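Local coordinates for protein cephalosporin hydroxylase CMCI (Streptomyces clavuligerus, PDB 2BR4) that probably takes part in cephamycin biosynthesis, binding S-adenosylmethionine and a magnesium ion in a Rossmann-like methyltransferase fold, at residues 71-76 with 182-187; 84-89 with 149-154; 137-142 with 159-164; 211-216 with 224-229. The protein carries 1 engineered substitution. One frame throughout, in Å; residues are numbered along the deposited sequence.

Contact 1 of 4, residues 71-76 with 182-187. With MG (magnesium ion), chain U.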
# COMPACT_ATOMS: atom_id res chain seq x y z
N ALA E 71 11.78 -19.98 -10.48
CA ALA E 71 13.06 -19.27 -10.60
C ALA E 71 14.05 -19.66 -9.49
O ALA E 71 15.25 -19.75 -9.74
CB ALA E 71 12.83 -17.75 -10.61
N VAL E 72 13.53 -19.90 -8.29
CA VAL E 72 14.35 -20.34 -7.16
C VAL E 72 14.84 -21.77 -7.36
O VAL E 72 16.02 -22.04 -7.18
CB VAL E 72 13.57 -20.25 -5.82
CG1 VAL E 72 14.36 -20.90 -4.69
CG2 VAL E 72 13.26 -18.79 -5.48
N TYR E 73 13.94 -22.69 -7.71
CA TYR E 73 14.31 -24.08 -7.95
C TYR E 73 15.25 -24.22 -9.15
O TYR E 73 16.04 -25.16 -9.22
CB TYR E 73 13.08 -24.98 -8.16
CG TYR E 73 12.46 -25.50 -6.88
CD1 TYR E 73 11.14 -25.22 -6.56
CD2 TYR E 73 13.19 -26.27 -5.99
CE1 TYR E 73 10.57 -25.70 -5.39
CE2 TYR E 73 12.63 -26.74 -4.82
CZ TYR E 73 11.32 -26.46 -4.52
OH TYR E 73 10.75 -26.93 -3.35
N HIS E 74 15.16 -23.29 -10.09
CA HIS E 74 16.08 -23.32 -11.21
C HIS E 74 17.49 -23.01 -10.72
O HIS E 74 18.42 -23.75 -10.99
CB HIS E 74 15.73 -22.33 -12.32
CG HIS E 74 16.79 -22.25 -13.36
ND1 HIS E 74 17.91 -21.47 -13.22
CD2 HIS E 74 16.95 -22.94 -14.52
CE1 HIS E 74 18.70 -21.65 -14.26
NE2 HIS E 74 18.15 -22.54 -15.06
N ASP E 75 17.64 -21.90 -10.01
CA ASP E 75 18.93 -21.52 -9.45
C ASP E 75 19.50 -22.67 -8.62
O ASP E 75 20.66 -23.03 -8.79
CB ASP E 75 18.81 -20.26 -8.58
CG ASP E 75 18.41 -19.03 -9.38
OD1 ASP E 75 18.57 -19.05 -10.61
OD2 ASP E 75 17.94 -18.00 -8.85
N MET E 76 18.66 -23.24 -7.75
CA MET E 76 19.08 -24.30 -6.83
C MET E 76 19.47 -25.59 -7.55
O MET E 76 20.36 -26.30 -7.10
CB MET E 76 17.94 -24.59 -5.83
CG MET E 76 18.20 -25.76 -4.86
SD MET E 76 16.82 -26.06 -3.71
CE MET E 76 16.44 -24.40 -3.18
N TYR E 182 18.99 -30.60 0.66
CA TYR E 182 17.92 -29.71 1.10
C TYR E 182 16.71 -30.48 1.66
O TYR E 182 16.43 -31.62 1.27
CB TYR E 182 17.48 -28.79 -0.04
CG TYR E 182 18.48 -27.69 -0.36
CD1 TYR E 182 19.65 -27.96 -1.05
CD2 TYR E 182 18.25 -26.39 0.04
CE1 TYR E 182 20.57 -26.96 -1.35
CE2 TYR E 182 19.16 -25.38 -0.24
CZ TYR E 182 20.32 -25.67 -0.94
OH TYR E 182 21.22 -24.66 -1.22
N PHE E 183 16.02 -29.84 2.62
CA PHE E 183 14.69 -30.25 3.06
C PHE E 183 13.81 -29.01 2.98
O PHE E 183 13.90 -28.11 3.82
CB PHE E 183 14.73 -30.82 4.48
CG PHE E 183 13.47 -31.57 4.87
CD1 PHE E 183 13.46 -32.95 4.92
CD2 PHE E 183 12.31 -30.88 5.20
CE1 PHE E 183 12.31 -33.64 5.28
CE2 PHE E 183 11.15 -31.57 5.56
CZ PHE E 183 11.16 -32.95 5.60
N ILE E 184 12.96 -28.96 1.96
CA ILE E 184 12.14 -27.79 1.68
C ILE E 184 10.69 -28.03 2.08
O ILE E 184 10.06 -28.97 1.61
CB ILE E 184 12.27 -27.42 0.20
CG1 ILE E 184 13.72 -27.02 -0.10
CG2 ILE E 184 11.33 -26.29 -0.17
CD1 ILE E 184 14.07 -26.98 -1.56
N ILE E 185 10.19 -27.18 2.97
CA ILE E 185 8.79 -27.18 3.37
C ILE E 185 8.05 -26.05 2.64
O ILE E 185 8.19 -24.88 2.99
CB ILE E 185 8.67 -26.99 4.90
CG1 ILE E 185 9.37 -28.14 5.64
CG2 ILE E 185 7.19 -26.90 5.31
CD1 ILE E 185 9.69 -27.84 7.11
N GLU E 186 7.27 -26.42 1.64
CA GLU E 186 6.51 -25.44 0.87
C GLU E 186 5.26 -25.01 1.62
O GLU E 186 4.67 -25.81 2.35
CB GLU E 186 6.17 -25.98 -0.53
CG GLU E 186 7.40 -26.34 -1.37
CD GLU E 186 7.12 -26.59 -2.85
OE1 GLU E 186 5.95 -26.53 -3.29
OE2 GLU E 186 8.08 -26.86 -3.60
N ASP E 187 4.92 -23.73 1.50
CA ASP E 187 3.64 -23.13 1.89
C ASP E 187 3.35 -22.95 3.38
O ASP E 187 2.82 -21.91 3.77
CB ASP E 187 2.48 -23.89 1.25
CG ASP E 187 2.58 -23.92 -0.25
OD1 ASP E 187 2.56 -22.82 -0.85
OD2 ASP E 187 2.72 -24.99 -0.89
MG MG U . 1.68 -26.97 -1.69

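Contact 2 of 4, residues 84-89 with 149-154. With SAM (S-adenosylmethionine), chain V.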
# COMPACT_ATOMS: atom_id res chain seq x y z
N THR E 84 19.08 -36.70 -7.14
CA THR E 84 17.77 -37.18 -6.69
C THR E 84 16.93 -36.00 -6.22
O THR E 84 17.42 -35.16 -5.46
CB THR E 84 17.90 -38.21 -5.54
OG1 THR E 84 18.68 -39.34 -5.95
CG2 THR E 84 16.54 -38.81 -5.20
N ILE E 85 15.68 -35.96 -6.67
CA ILE E 85 14.70 -35.00 -6.18
C ILE E 85 13.46 -35.78 -5.76
O ILE E 85 12.80 -36.38 -6.60
CB ILE E 85 14.32 -33.98 -7.27
CG1 ILE E 85 15.51 -33.10 -7.63
CG2 ILE E 85 13.14 -33.10 -6.82
CD1 ILE E 85 15.38 -32.40 -8.97
N VAL E 86 13.17 -35.80 -4.46
CA VAL E 86 11.96 -36.41 -3.93
C VAL E 86 10.88 -35.33 -3.82
O VAL E 86 11.17 -34.17 -3.52
CB VAL E 86 12.18 -37.05 -2.54
CG1 VAL E 86 10.98 -37.90 -2.14
CG2 VAL E 86 13.43 -37.91 -2.52
N GLU E 87 9.63 -35.72 -4.06
CA GLU E 87 8.50 -34.81 -3.98
C GLU E 87 7.37 -35.50 -3.24
O GLU E 87 6.63 -36.27 -3.83
CB GLU E 87 8.03 -34.39 -5.38
CG GLU E 87 8.42 -32.97 -5.79
CD GLU E 87 7.49 -31.91 -5.23
OE1 GLU E 87 7.18 -31.95 -4.02
OE2 GLU E 87 7.06 -31.03 -6.01
N LEU E 88 7.28 -35.24 -1.94
CA LEU E 88 6.11 -35.63 -1.15
C LEU E 88 4.90 -34.90 -1.69
O LEU E 88 4.97 -33.71 -1.95
CB LEU E 88 6.30 -35.25 0.32
CG LEU E 88 6.80 -36.35 1.26
CD1 LEU E 88 6.89 -35.82 2.69
CD2 LEU E 88 5.87 -37.53 1.19
N GLY E 89 3.78 -35.60 -1.88
CA GLY E 89 2.62 -35.03 -2.53
C GLY E 89 2.84 -34.76 -4.01
O GLY E 89 3.70 -33.95 -4.37
N ARG E 149 14.26 -47.40 -2.21
CA ARG E 149 15.62 -47.74 -2.63
C ARG E 149 16.57 -46.61 -2.21
O ARG E 149 16.13 -45.46 -2.08
CB ARG E 149 15.68 -47.96 -4.16
CG ARG E 149 16.85 -48.82 -4.64
CD ARG E 149 16.48 -49.91 -5.66
NE ARG E 149 16.30 -51.22 -5.03
CZ ARG E 149 15.13 -51.77 -4.68
NH1 ARG E 149 13.98 -51.13 -4.87
NH2 ARG E 149 15.12 -52.98 -4.12
N GLU E 150 17.84 -46.93 -1.98
CA GLU E 150 18.81 -45.91 -1.57
C GLU E 150 19.22 -45.09 -2.79
O GLU E 150 19.74 -45.63 -3.76
CB GLU E 150 20.04 -46.52 -0.87
CG GLU E 150 20.43 -45.89 0.48
CD GLU E 150 20.06 -44.41 0.61
OE1 GLU E 150 20.77 -43.55 0.05
OE2 GLU E 150 19.05 -44.10 1.28
N MET E 151 18.99 -43.78 -2.71
CA MET E 151 19.16 -42.88 -3.84
C MET E 151 20.54 -42.23 -3.83
O MET E 151 21.19 -42.14 -2.79
CB MET E 151 18.09 -41.79 -3.81
CG MET E 151 16.66 -42.26 -3.51
SD MET E 151 15.80 -41.20 -2.28
CE MET E 151 15.20 -42.46 -1.17
N ALA E 152 20.97 -41.76 -5.00
CA ALA E 152 22.21 -41.01 -5.13
C ALA E 152 22.02 -39.57 -4.66
O ALA E 152 20.92 -39.03 -4.66
CB ALA E 152 22.69 -41.04 -6.57
N HIS E 153 23.13 -38.95 -4.27
CA HIS E 153 23.14 -37.60 -3.74
C HIS E 153 24.02 -36.74 -4.65
O HIS E 153 24.81 -37.29 -5.41
CB HIS E 153 23.68 -37.62 -2.30
CG HIS E 153 22.90 -38.52 -1.39
ND1 HIS E 153 22.26 -38.06 -0.26
CD2 HIS E 153 22.66 -39.85 -1.44
CE1 HIS E 153 21.65 -39.07 0.34
NE2 HIS E 153 21.88 -40.17 -0.36
N PRO E 154 23.92 -35.41 -4.59
CA PRO E 154 23.05 -34.67 -3.67
C PRO E 154 21.55 -34.93 -3.88
O PRO E 154 21.15 -35.39 -4.94
CB PRO E 154 23.37 -33.21 -3.98
CG PRO E 154 24.69 -33.24 -4.65
CD PRO E 154 24.68 -34.49 -5.45
N SAM V . 3.81 -31.77 -6.43
CA SAM V . 2.67 -30.89 -6.64
C SAM V . 3.07 -29.70 -7.51
O SAM V . 3.78 -28.79 -7.08
OXT SAM V . 2.70 -29.60 -8.69
CB SAM V . 2.14 -30.41 -5.29
CG SAM V . 1.28 -31.44 -4.53
SD SAM V . -0.36 -30.83 -4.04
CE SAM V . 0.09 -29.32 -3.16
C5' SAM V . -0.82 -31.82 -2.60
C4' SAM V . -0.85 -33.33 -2.81
O4' SAM V . -0.53 -33.95 -1.57
C3' SAM V . -2.22 -33.86 -3.23
O3' SAM V . -2.09 -34.64 -4.40
C2' SAM V . -2.71 -34.70 -2.06
O2' SAM V . -3.37 -35.88 -2.45
C1' SAM V . -1.42 -35.02 -1.33
N9 SAM V . -1.65 -35.29 0.11
C8 SAM V . -2.41 -34.58 1.01
N7 SAM V . -2.33 -35.20 2.21
C5 SAM V . -1.54 -36.29 2.10
C6 SAM V . -1.13 -37.27 3.00
N6 SAM V . -1.52 -37.25 4.27
N1 SAM V . -0.29 -38.28 2.57
C2 SAM V . 0.13 -38.34 1.26
N3 SAM V . -0.28 -37.37 0.37
C4 SAM V . -1.10 -36.36 0.78

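Contact 3 of 4, residues 137-142 with 159-164. With SAM (S-adenosylmethionine), chain V.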
# COMPACT_ATOMS: atom_id res chain seq x y z
N GLY E 137 1.68 -44.31 -1.12
CA GLY E 137 1.56 -44.53 0.31
C GLY E 137 1.21 -43.25 1.04
O GLY E 137 1.36 -42.15 0.49
N ASP E 138 0.73 -43.37 2.28
CA ASP E 138 0.36 -42.21 3.09
C ASP E 138 1.61 -41.62 3.73
O ASP E 138 2.50 -42.35 4.16
CB ASP E 138 -0.66 -42.60 4.16
CG ASP E 138 -1.36 -41.39 4.79
OD1 ASP E 138 -1.70 -41.46 5.99
OD2 ASP E 138 -1.61 -40.34 4.17
N CYS E 139 1.65 -40.29 3.81
CA CYS E 139 2.77 -39.56 4.40
C CYS E 139 2.74 -39.61 5.92
O CYS E 139 3.78 -39.74 6.56
CB CYS E 139 2.73 -38.10 3.96
SG CYS E 139 2.85 -37.91 2.17
N SER E 140 1.54 -39.51 6.50
CA SER E 140 1.37 -39.65 7.95
C SER E 140 2.12 -40.88 8.47
O SER E 140 2.73 -40.84 9.54
CB SER E 140 -0.11 -39.73 8.33
OG SER E 140 -0.62 -38.47 8.71
N ASP E 141 2.08 -41.97 7.69
CA ASP E 141 2.79 -43.21 8.01
C ASP E 141 4.17 -43.28 7.34
O ASP E 141 4.28 -43.18 6.12
CB ASP E 141 1.95 -44.41 7.58
CG ASP E 141 2.50 -45.73 8.07
OD1 ASP E 141 3.28 -45.73 9.05
OD2 ASP E 141 2.22 -46.82 7.54
N LEU E 142 5.21 -43.48 8.15
CA LEU E 142 6.59 -43.47 7.66
C LEU E 142 7.02 -44.79 7.01
O LEU E 142 8.17 -44.94 6.57
CB LEU E 142 7.55 -43.10 8.80
CG LEU E 142 7.56 -41.63 9.23
CD1 LEU E 142 6.31 -41.28 10.05
CD2 LEU E 142 8.83 -41.31 10.02
N ASP E 159 8.63 -31.28 0.88
CA ASP E 159 7.32 -31.51 1.46
C ASP E 159 6.23 -30.68 0.79
O ASP E 159 6.18 -29.46 0.94
CB ASP E 159 7.33 -31.21 2.96
CG ASP E 159 6.04 -31.64 3.63
OD1 ASP E 159 5.72 -31.13 4.73
OD2 ASP E 159 5.28 -32.49 3.11
N ASP E 160 5.36 -31.36 0.05
CA ASP E 160 4.19 -30.72 -0.55
C ASP E 160 2.89 -31.40 -0.14
O ASP E 160 1.87 -31.22 -0.80
CB ASP E 160 4.32 -30.72 -2.07
CG ASP E 160 4.87 -29.43 -2.60
OD1 ASP E 160 4.23 -28.37 -2.37
OD2 ASP E 160 5.93 -29.39 -3.25
N ALA E 161 2.93 -32.16 0.95
CA ALA E 161 1.76 -32.83 1.52
C ALA E 161 1.39 -32.29 2.91
O ALA E 161 0.23 -32.33 3.32
CB ALA E 161 2.01 -34.33 1.59
N HIS E 162 2.39 -31.82 3.65
CA HIS E 162 2.18 -31.04 4.87
C HIS E 162 1.51 -31.81 6.00
O HIS E 162 0.84 -31.21 6.85
CB HIS E 162 1.37 -29.78 4.55
CG HIS E 162 1.77 -29.11 3.28
ND1 HIS E 162 3.07 -28.73 3.02
CD2 HIS E 162 1.05 -28.78 2.18
CE1 HIS E 162 3.13 -28.19 1.81
NE2 HIS E 162 1.92 -28.20 1.29
N ALA E 163 1.68 -33.13 6.02
CA ALA E 163 1.18 -33.97 7.09
C ALA E 163 2.36 -34.57 7.84
O ALA E 163 3.34 -35.00 7.22
CB ALA E 163 0.30 -35.06 6.54
N ASN E 164 2.25 -34.60 9.16
CA ASN E 164 3.24 -35.24 10.03
C ASN E 164 4.68 -34.80 9.70
O ASN E 164 5.62 -35.59 9.73
CB ASN E 164 3.09 -36.75 9.90
CG ASN E 164 3.97 -37.51 10.86
OD1 ASN E 164 4.67 -38.44 10.45
ND2 ASN E 164 3.95 -37.12 12.13
N SAM V . 3.81 -31.77 -6.43
CA SAM V . 2.67 -30.89 -6.64
C SAM V . 3.07 -29.70 -7.51
O SAM V . 3.78 -28.79 -7.08
OXT SAM V . 2.70 -29.60 -8.69
CB SAM V . 2.14 -30.41 -5.29
CG SAM V . 1.28 -31.44 -4.53
SD SAM V . -0.36 -30.83 -4.04
CE SAM V . 0.09 -29.32 -3.16
C5' SAM V . -0.82 -31.82 -2.60
C4' SAM V . -0.85 -33.33 -2.81
O4' SAM V . -0.53 -33.95 -1.57
C3' SAM V . -2.22 -33.86 -3.23
O3' SAM V . -2.09 -34.64 -4.40
C2' SAM V . -2.71 -34.70 -2.06
O2' SAM V . -3.37 -35.88 -2.45
C1' SAM V . -1.42 -35.02 -1.33
N9 SAM V . -1.65 -35.29 0.11
C8 SAM V . -2.41 -34.58 1.01
N7 SAM V . -2.33 -35.20 2.21
C5 SAM V . -1.54 -36.29 2.10
C6 SAM V . -1.13 -37.27 3.00
N6 SAM V . -1.52 -37.25 4.27
N1 SAM V . -0.29 -38.28 2.57
C2 SAM V . 0.13 -38.34 1.26
N3 SAM V . -0.28 -37.37 0.37
C4 SAM V . -1.10 -36.36 0.78

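Contact 4 of 4, residues 211-216 with 224-229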
# COMPACT_ATOMS: atom_id res chain seq x y z
N LEU E 211 20.30 -29.11 10.65
CA LEU E 211 19.77 -28.29 9.55
C LEU E 211 19.96 -26.79 9.80
O LEU E 211 20.13 -26.35 10.94
CB LEU E 211 18.28 -28.57 9.34
CG LEU E 211 17.89 -29.95 8.81
CD1 LEU E 211 16.39 -30.14 8.93
CD2 LEU E 211 18.32 -30.14 7.36
N SER E 212 19.92 -26.02 8.71
CA SER E 212 20.00 -24.56 8.72
C SER E 212 19.08 -23.98 7.65
O SER E 212 18.68 -24.68 6.73
CB SER E 212 21.43 -24.10 8.45
OG SER E 212 21.85 -24.52 7.16
N MET E 213 18.74 -22.70 7.77
CA MET E 213 17.95 -22.01 6.74
C MET E 213 18.86 -21.33 5.72
O MET E 213 19.70 -20.50 6.07
CB MET E 213 17.01 -20.98 7.36
CG MET E 213 16.07 -20.37 6.34
SD MET E 213 14.55 -19.74 7.03
CE MET E 213 15.07 -18.59 8.24
N ASP E 214 18.68 -21.68 4.45
CA ASP E 214 19.46 -21.12 3.35
C ASP E 214 18.91 -19.75 2.91
O ASP E 214 17.88 -19.67 2.24
CB ASP E 214 19.44 -22.09 2.18
CG ASP E 214 20.46 -21.76 1.13
OD1 ASP E 214 20.96 -20.61 1.08
OD2 ASP E 214 20.79 -22.61 0.28
N MET E 215 19.63 -18.69 3.27
CA MET E 215 19.16 -17.31 3.09
C MET E 215 19.23 -16.81 1.65
O MET E 215 18.69 -15.75 1.34
CB MET E 215 19.97 -16.36 3.98
CG MET E 215 19.80 -16.60 5.47
SD MET E 215 18.25 -15.97 6.11
CE MET E 215 17.42 -17.37 6.25
N LEU E 216 19.93 -17.53 0.79
CA LEU E 216 20.00 -17.15 -0.62
C LEU E 216 18.69 -17.45 -1.33
O LEU E 216 18.35 -16.78 -2.30
CB LEU E 216 21.15 -17.86 -1.33
CG LEU E 216 21.67 -17.08 -2.55
CD1 LEU E 216 22.46 -15.86 -2.11
CD2 LEU E 216 22.54 -17.95 -3.44
N LEU E 224 7.99 -20.62 -0.89
CA LEU E 224 9.13 -21.20 -0.19
C LEU E 224 9.49 -20.40 1.06
O LEU E 224 10.40 -20.77 1.79
CB LEU E 224 10.33 -21.28 -1.12
CG LEU E 224 10.10 -21.98 -2.47
CD1 LEU E 224 11.30 -21.79 -3.36
CD2 LEU E 224 9.79 -23.46 -2.28
N ASP E 225 8.75 -19.32 1.30
CA ASP E 225 9.00 -18.39 2.39
C ASP E 225 9.48 -19.03 3.69
O ASP E 225 8.76 -19.79 4.34
CB ASP E 225 7.71 -17.58 2.65
CG ASP E 225 7.96 -16.31 3.44
OD1 ASP E 225 9.14 -15.99 3.67
OD2 ASP E 225 7.04 -15.58 3.86
N ARG E 226 10.72 -18.71 4.07
CA ARG E 226 11.37 -19.21 5.29
C ARG E 226 11.22 -20.73 5.48
O ARG E 226 10.95 -21.19 6.59
CB ARG E 226 10.85 -18.45 6.52
CG ARG E 226 11.08 -16.94 6.49
CD ARG E 226 10.21 -16.17 7.47
NE ARG E 226 8.82 -16.06 7.00
CZ ARG E 226 7.78 -15.71 7.76
NH1 ARG E 226 7.93 -15.44 9.06
NH2 ARG E 226 6.57 -15.63 7.22
N GLY E 227 11.42 -21.48 4.41
CA GLY E 227 11.26 -22.93 4.45
C GLY E 227 12.24 -23.71 3.59
O GLY E 227 12.02 -24.88 3.32
N VAL E 228 13.33 -23.07 3.18
CA VAL E 228 14.38 -23.75 2.43
C VAL E 228 15.48 -24.09 3.42
O VAL E 228 16.28 -23.23 3.77
CB VAL E 228 14.92 -22.87 1.28
CG1 VAL E 228 16.09 -23.56 0.56
CG2 VAL E 228 13.81 -22.56 0.30
N LEU E 229 15.48 -25.33 3.88
CA LEU E 229 16.49 -25.82 4.82
C LEU E 229 17.50 -26.73 4.13
O LEU E 229 17.28 -27.14 2.99
CB LEU E 229 15.84 -26.58 5.97
CG LEU E 229 14.58 -25.96 6.58
CD1 LEU E 229 14.16 -26.78 7.78
CD2 LEU E 229 14.81 -24.51 6.97

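Contact 1 of 4, residues 71-76 with 182-187
Y73 and M76, one turn apart on helix 67-80, reach across to I184, E186 and Y182 in a helix-on-sheet contact of the Rossmann-like methyltransferase fold. The helix segment runs antiparallel to strand 182-185, at an angle of 176°, with the axes 13.1 Å apart, a gap spanned here by Y73, M76 and their partners. The Y73 ring extends from the helix with its hydroxyl leading. I184 comes from the opposite direction and sets CD1 3.6 Å from Y73 CE2, while the Y73 hydroxyl donates to E186 OE2 over 2.7 Å. E186 receives it on the anti lone pair, its carboxylate turned 41° from the ring plane; its other oxygen, OE1, forms a salt bridge with K65. The next residue on the strand side, D187, binds the magnesium ion through OD2 at 2.4 Å, which places this end of the contact beside the metal site. Farther along the helix, M76 leaves the backbone with CG anti to N (chi1 176°) and continues straight to SD, where the chain bends. That sulfur meets I184 CD1 tip to tip, and it also makes a Met-aromatic contact with Y182, standing over the ring centre with SD 4.0 Å from the centroid.

Contact 2 of 4, residues 84-89 with 149-154
T84 opens strand 84-88 and turns its side chain onto M151 and A152, in the loop that precedes strand 155-159. From CB, which lies 3.3 Å from A152 O, the side chain forks. The OG1 branch sits beside the backbone N (chi1 -59°) and donates a hydrogen bond of 2.6 Å to A152 O, arriving 17° out of the carbonyl plane. The CG2 branch goes to the methionine, packing 3.6 Å from M151 CB and also touching CG and SD, the two side chains crossing at about a right angle. A valine here would lack the hydroxyl, and the A152 carbonyl would probably lose this donor. The backbone adds a second hydrogen bond, from T84 N to P154 O at 3.3 Å; the peptide before P154 is cis. M151 bends along its chain to bring SD within 4.1 Å of V86 CG2. At the far end of the strand lies the cofactor: the amino group of S-adenosylmethionine donates from its N to G89 O at 3.0 Å and makes a weak bond to E87 OE2, which K65 also holds by a salt bridge. G89 has a positive phi, and a CB there would run into the ribose O4'. Strand 84-88 runs parallel between strands 111-116 and 155-159, with helix 94-105 covering I85 and E87, while M151 also leans on I113.

Contact 3 of 4, residues 137-142 with 159-164
Two irregular loops approach most closely where S140 and N164 bring their CA atoms to 5.2 Å of each other, and the positive phi of both H162 and N164 kinks the second loop as it passes the first. N164 CB packs 3.9 Å from S140 CA, and A163 turns its methyl toward the serine. Deeper in, C139 SG lies 3.7 Å from A161 CB. From segment 137-142, C139 N donates to the adenine N1 of S-adenosylmethionine over 3.1 Å in a fairly straight bond (163°). D138 swings CG anti to its own amide nitrogen (chi1 -165°), which sets OD2 beside the N1/N6 edge of the base, 2.9 Å from N1 and 3.1 Å from N6. A leucine here would have no carboxylate to set beside this edge, and the N6 amino group would probably lose its nearby oxygen. A161 and A163 contribute methyls, A161 CB lying over one face of the adenine, 3.8 Å from C4. The second loop is shaped by D159, whose OD2 accepts from H162 N at 3.0 Å and from A161 N, both reaching it from one face of the carboxylate; the latter bond makes an Asx turn. D160, the next residue after D159, belongs with D187 to the magnesium site and forms a salt bridge with K65. Segment 137-142 joins strand 132-136 to helix 143-146, and segment 159-164 joins strand 155-159 to helix 165-175, so the pocket lies at the C-terminal ends of parallel strands.

Contact 4 of 4, residues 211-216 with 224-229
D214, which faces V228 across an antiparallel strand pair, has OD2 gripped by two partners: Y182 OH by a hydrogen bond and R34 of the second subunit by a salt bridge. Its other oxygen, OD1, accepts from L216 N at 3.3 Å in an Asx turn, so the side chain also shapes the chain leaving the strand. In the Rossmann-like methyltransferase sheet (strand order 3-2-1-4-5-7-6), strand 228-230 lies between 182-185 and 212-214, antiparallel to both, and 212-214 is the outermost strand within this chain. The pair is joined by D214 N to V228 O at 2.9 Å, and M213 and L229 form an antiparallel non-hydrogen-bonded pair. S212 O meets L229 CA at 3.1 Å in a CA-H...O contact. The M213 chain runs out from the strand and bends only at its last bond (chi3 57°), and SD rests 3.7 Å from R226 CA, where the second segment turns into its strand. M213 also pairs with a strand of the second subunit, so the sheet continues across the interface. L229 spreads its branches on the same face as M213: CD2 lies 4.2 Å from M213 CB, while CD1 lies 4.2 Å from L211 CD1.

From the N terminus, helix 67-80 opens contact 1, which closes only at strand 182-185; contacts 2 and 3 are both nested within that long loop. Strand 84-88 follows the helix and begins contact 2, whose second segment lies beyond the first segment of contact 3, so these two cross along the chain. They meet where L88 lies against C139 and D159, and both touch the cofactor. Contact 1 adjoins contact 3 through the backbone of I184 and D159. Contact 4 comes last, in series with the others, and closes a short loop; I185 bonds to G227, joining its antiparallel strand pair to strand 182-185. Together they tie helix, central sheet, cofactor loops and the sheet edge at the subunit interface.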